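Long-range contact in putative esterase (Bacteroides intestinalis DSM 17393, PDB 5VOL), which probably hydrolyses ferulate esters on arabinoxylan as a ferulic acid esterase of carbohydrate esterase family 1: residues Arg130-Gly143 / Ser153-Leu165. Numbering follows the deposited sequence.
Sequences RQHRAIAGLSMGGG and SDMFCAVYAMSAL
Ile135 and Gly137 pair with the strand 158-162 in parallel, the two strand axes 4.8 Å apart and only 7° from aligned; Ile135 N donates to Ala158 O, and Ile135 O receives Tyr160 N at 3.0 Å. On one face of the sheet, Ile135 lays CG2 over the ring of Phe156, a CH-pi contact 4.0 Å from the ring centroid, and beside CG2 of Val159; Ala136 CB meets Tyr160 CB on the other. Helix 140-151 links the strands into a beta-alpha-beta unit of the alpha/beta-hydrolase fold. Ser139, probably the nucleophile on a GxSxG elbow, bonds through OG to His252, while its backbone is pinned on the neighbouring strand's side: N gives to Met162 O, and O receives Leu165 N at 2.8 Å from well above the carbonyl plane. At the far end, Arg130 runs out extended, CG anti to the backbone N (chi1 170°), and sets NE on Ser153 O at 2.7 Å, within the guanidinium plane; NH2 also reaches Ser212 O. A leucine here would probably leave both carbonyls without these donors. Arg133 folds back at chi3 (-59°); NH1 meets a lone pair of Met155 O at 3.0 Å, in the guanidinium plane, with Met155 CE over one face of the group, while NE salt-bridges Glu121.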
loop_
_atom_site.group_PDB
_atom_site.type_symbol
_atom_site.label_atom_id
_atom_site.label_comp_id
_atom_site.label_asym_id
_atom_site.label_seq_id
_atom_site.Cartn_x
_atom_site.Cartn_y
_atom_site.Cartn_z
ATOM N N ARG C 130 -11.999 -26.715 -12.852
ATOM C CA ARG C 130 -10.654 -26.263 -12.530
ATOM C C ARG C 130 -10.484 -24.747 -12.637
ATOM O O ARG C 130 -9.818 -24.108 -11.819
ATOM C CB ARG C 130 -9.683 -26.955 -13.471
ATOM C CG ARG C 130 -8.302 -26.428 -13.427
ATOM C CD ARG C 130 -7.453 -27.091 -14.473
ATOM N NE ARG C 130 -6.058 -26.871 -14.132
ATOM C CZ ARG C 130 -5.367 -25.806 -14.506
ATOM N NH1 ARG C 130 -5.941 -24.882 -15.276
ATOM N NH2 ARG C 130 -4.099 -25.682 -14.129
ATOM N N GLN C 131 -11.109 -24.191 -13.663
ATOM C CA GLN C 131 -11.014 -22.777 -13.976
ATOM C C GLN C 131 -11.629 -21.902 -12.890
ATOM O O GLN C 131 -11.374 -20.696 -12.840
ATOM C CB GLN C 131 -11.700 -22.503 -15.322
ATOM C CG GLN C 131 -10.962 -23.064 -16.558
ATOM C CD GLN C 131 -10.928 -24.603 -16.657
ATOM O OE1 GLN C 131 -11.909 -25.301 -16.351
ATOM N NE2 GLN C 131 -9.787 -25.132 -17.106
ATOM N N HIS C 132 -12.445 -22.501 -12.028
ATOM C CA HIS C 132 -13.066 -21.773 -10.925
ATOM C C HIS C 132 -12.793 -22.410 -9.555
ATOM O O HIS C 132 -13.621 -22.345 -8.637
ATOM C CB HIS C 132 -14.565 -21.659 -11.171
ATOM C CG HIS C 132 -14.896 -20.941 -12.443
ATOM N ND1 HIS C 132 -15.071 -21.595 -13.643
ATOM C CD2 HIS C 132 -15.036 -19.619 -12.711
ATOM C CE1 HIS C 132 -15.322 -20.709 -14.594
ATOM N NE2 HIS C 132 -15.310 -19.503 -14.052
ATOM N N ARG C 133 -11.619 -23.010 -9.418
ATOM C CA ARG C 133 -11.241 -23.627 -8.153
ATOM C C ARG C 133 -9.825 -23.240 -7.789
ATOM O O ARG C 133 -8.903 -23.473 -8.564
ATOM C CB ARG C 133 -11.369 -25.160 -8.219
ATOM C CG ARG C 133 -11.041 -25.855 -6.875
ATOM C CD ARG C 133 -11.136 -27.406 -6.939
ATOM N NE ARG C 133 -12.460 -27.892 -7.336
ATOM C CZ ARG C 133 -12.741 -28.429 -8.523
ATOM N NH1 ARG C 133 -11.793 -28.549 -9.445
ATOM N NH2 ARG C 133 -13.972 -28.857 -8.785
ATOM N N ALA C 134 -9.647 -22.651 -6.606
ATOM C CA ALA C 134 -8.322 -22.212 -6.187
ATOM C C ALA C 134 -8.029 -22.716 -4.777
ATOM O O ALA C 134 -8.930 -23.152 -4.068
ATOM C CB ALA C 134 -8.208 -20.663 -6.260
ATOM N N ILE C 135 -6.772 -22.654 -4.367
ATOM C CA ILE C 135 -6.426 -23.096 -3.027
ATOM C C ILE C 135 -5.303 -22.243 -2.440
ATOM O O ILE C 135 -4.403 -21.792 -3.150
ATOM C CB ILE C 135 -6.044 -24.614 -3.033
ATOM C CG1 ILE C 135 -5.878 -25.162 -1.621
ATOM C CG2 ILE C 135 -4.810 -24.885 -3.882
ATOM C CD1 ILE C 135 -5.846 -26.715 -1.611
ATOM N N ALA C 136 -5.394 -21.987 -1.141
ATOM C CA ALA C 136 -4.416 -21.167 -0.427
ATOM C C ALA C 136 -4.372 -21.638 1.014
ATOM O O ALA C 136 -5.301 -22.300 1.472
ATOM C CB ALA C 136 -4.798 -19.688 -0.497
ATOM N N GLY C 137 -3.318 -21.293 1.742
ATOM C CA GLY C 137 -3.281 -21.591 3.161
ATOM C C GLY C 137 -2.052 -21.013 3.813
ATOM O O GLY C 137 -1.127 -20.597 3.110
ATOM N N LEU C 138 -2.033 -21.010 5.150
ATOM C CA LEU C 138 -0.879 -20.544 5.907
ATOM C C LEU C 138 -0.130 -21.691 6.582
ATOM O O LEU C 138 -0.734 -22.685 7.003
ATOM C CB LEU C 138 -1.308 -19.512 6.961
ATOM C CG LEU C 138 -2.119 -20.106 8.119
ATOM C CD1 LEU C 138 -1.260 -20.272 9.379
ATOM C CD2 LEU C 138 -3.340 -19.266 8.416
ATOM N N SER C 139 1.192 -21.545 6.667
ATOM C CA SER C 139 2.051 -22.506 7.360
ATOM C C SER C 139 1.872 -23.929 6.842
ATOM O O SER C 139 2.124 -24.203 5.669
ATOM C CB SER C 139 1.780 -22.463 8.860
ATOM O OG SER C 139 2.932 -22.830 9.586
ATOM N N MET C 140 1.469 -24.840 7.731
ATOM C CA MET C 140 1.129 -26.199 7.325
ATOM C C MET C 140 0.131 -26.174 6.176
ATOM O O MET C 140 0.260 -26.930 5.214
ATOM C CB MET C 140 0.551 -26.998 8.504
ATOM C CG MET C 140 0.191 -28.450 8.201
ATOM S SD MET C 140 -0.418 -29.322 9.679
ATOM C CE MET C 140 -2.120 -28.774 9.772
ATOM N N GLY C 141 -0.873 -25.309 6.295
ATOM C CA GLY C 141 -1.867 -25.122 5.248
ATOM C C GLY C 141 -1.311 -24.568 3.939
ATOM O O GLY C 141 -1.857 -24.843 2.870
ATOM N N GLY C 142 -0.231 -23.794 4.022
ATOM C CA GLY C 142 0.467 -23.299 2.847
ATOM C C GLY C 142 1.198 -24.417 2.125
ATOM O O GLY C 142 1.263 -24.439 0.898
ATOM N N GLY C 143 1.769 -25.350 2.887
ATOM C CA GLY C 143 2.416 -26.498 2.277
ATOM C C GLY C 143 1.375 -27.426 1.677
ATOM O O GLY C 143 1.565 -27.969 0.590
ATOM N N SER C 153 -2.795 -30.634 -10.339
ATOM C CA SER C 153 -2.857 -29.468 -11.217
ATOM C C SER C 153 -4.102 -29.488 -12.113
ATOM O O SER C 153 -4.527 -28.443 -12.618
ATOM C CB SER C 153 -1.590 -29.382 -12.057
ATOM O OG SER C 153 -1.451 -30.510 -12.898
ATOM N N ASP C 154 -4.716 -30.657 -12.286
ATOM C CA ASP C 154 -5.956 -30.727 -13.061
ATOM C C ASP C 154 -7.155 -30.255 -12.242
ATOM O O ASP C 154 -8.265 -30.142 -12.760
ATOM C CB ASP C 154 -6.203 -32.151 -13.600
ATOM C CG ASP C 154 -6.351 -33.198 -12.494
ATOM O OD1 ASP C 154 -5.791 -33.026 -11.389
ATOM O OD2 ASP C 154 -7.023 -34.224 -12.746
ATOM N N MET C 155 -6.935 -29.963 -10.962
ATOM C CA MET C 155 -8.029 -29.526 -10.097
ATOM C C MET C 155 -7.977 -28.027 -9.763
ATOM O O MET C 155 -8.993 -27.440 -9.434
ATOM C CB MET C 155 -8.033 -30.335 -8.799
ATOM C CG MET C 155 -8.297 -31.851 -8.982
ATOM S SD MET C 155 -9.990 -32.172 -9.493
ATOM C CE MET C 155 -10.917 -31.854 -7.996
ATOM N N PHE C 156 -6.796 -27.420 -9.822
ATOM C CA PHE C 156 -6.638 -26.029 -9.376
ATOM C C PHE C 156 -6.012 -25.112 -10.421
ATOM O O PHE C 156 -5.022 -25.471 -11.059
ATOM C CB PHE C 156 -5.788 -25.980 -8.106
ATOM C CG PHE C 156 -6.324 -26.832 -6.997
ATOM C CD1 PHE C 156 -7.369 -26.377 -6.205
ATOM C CD2 PHE C 156 -5.793 -28.091 -6.755
ATOM C CE1 PHE C 156 -7.878 -27.161 -5.183
ATOM C CE2 PHE C 156 -6.299 -28.887 -5.728
ATOM C CZ PHE C 156 -7.341 -28.420 -4.941
ATOM N N CYS C 157 -6.574 -23.913 -10.570
ATOM C CA CYS C 157 -6.011 -22.927 -11.492
ATOM C C CYS C 157 -4.966 -22.044 -10.818
ATOM O O CYS C 157 -4.112 -21.454 -11.497
ATOM C CB CYS C 157 -7.122 -22.048 -12.096
ATOM S SG CYS C 157 -8.000 -20.994 -10.921
ATOM N N ALA C 158 -5.024 -21.956 -9.486
ATOM C CA ALA C 158 -4.176 -21.022 -8.751
ATOM C C ALA C 158 -3.878 -21.482 -7.322
ATOM O O ALA C 158 -4.753 -22.020 -6.654
ATOM C CB ALA C 158 -4.835 -19.642 -8.720
ATOM N N VAL C 159 -2.656 -21.215 -6.866
ATOM C CA VAL C 159 -2.221 -21.493 -5.498
ATOM C C VAL C 159 -1.630 -20.232 -4.860
ATOM O O VAL C 159 -0.749 -19.600 -5.435
ATOM C CB VAL C 159 -1.157 -22.615 -5.451
ATOM C CG1 VAL C 159 -0.655 -22.830 -4.012
ATOM C CG2 VAL C 159 -1.720 -23.925 -6.029
ATOM N N TYR C 160 -2.109 -19.878 -3.669
ATOM C CA TYR C 160 -1.533 -18.767 -2.915
ATOM C C TYR C 160 -0.999 -19.323 -1.594
ATOM O O TYR C 160 -1.766 -19.665 -0.710
ATOM C CB TYR C 160 -2.569 -17.671 -2.648
ATOM C CG TYR C 160 -1.977 -16.374 -2.137
ATOM C CD1 TYR C 160 -1.521 -16.254 -0.827
ATOM C CD2 TYR C 160 -1.882 -15.262 -2.970
ATOM C CE1 TYR C 160 -0.969 -15.050 -0.357
ATOM C CE2 TYR C 160 -1.336 -14.058 -2.517
ATOM C CZ TYR C 160 -0.883 -13.959 -1.217
ATOM O OH TYR C 160 -0.353 -12.765 -0.786
ATOM N N ALA C 161 0.316 -19.390 -1.470
ATOM C CA ALA C 161 0.980 -20.011 -0.330
ATOM C C ALA C 161 1.488 -18.965 0.670
ATOM O O ALA C 161 2.391 -18.208 0.330
ATOM C CB ALA C 161 2.140 -20.858 -0.832
ATOM N N MET C 162 0.924 -18.925 1.886
ATOM C CA MET C 162 1.334 -17.942 2.906
ATOM C C MET C 162 2.244 -18.550 3.956
ATOM O O MET C 162 1.839 -19.512 4.608
ATOM C CB MET C 162 0.125 -17.357 3.645
ATOM C CG MET C 162 -1.034 -16.902 2.774
ATOM S SD MET C 162 -2.450 -16.609 3.845
ATOM C CE MET C 162 -3.673 -16.194 2.611
ATOM N N SER C 163 3.435 -17.976 4.135
ATOM C CA SER C 163 4.371 -18.421 5.167
ATOM C C SER C 163 4.458 -19.947 5.179
ATOM O O SER C 163 4.359 -20.574 6.241
ATOM C CB SER C 163 3.928 -17.918 6.535
ATOM O OG SER C 163 3.529 -16.555 6.492
ATOM N N ALA C 164 4.601 -20.533 3.992
ATOM C CA ALA C 164 4.236 -21.935 3.780
ATOM C C ALA C 164 5.259 -22.909 4.341
ATOM O O ALA C 164 6.452 -22.643 4.323
ATOM C CB ALA C 164 4.032 -22.207 2.296
ATOM N N LEU C 165 4.775 -24.043 4.832
ATOM C CA LEU C 165 5.661 -25.139 5.222
ATOM C C LEU C 165 6.028 -25.931 3.968
ATOM O O LEU C 165 5.479 -27.001 3.720
ATOM C CB LEU C 165 4.989 -26.035 6.255
ATOM C CG LEU C 165 5.789 -27.191 6.862
ATOM C CD1 LEU C 165 6.910 -26.654 7.760
ATOM C CD2 LEU C 165 4.855 -28.121 7.645
#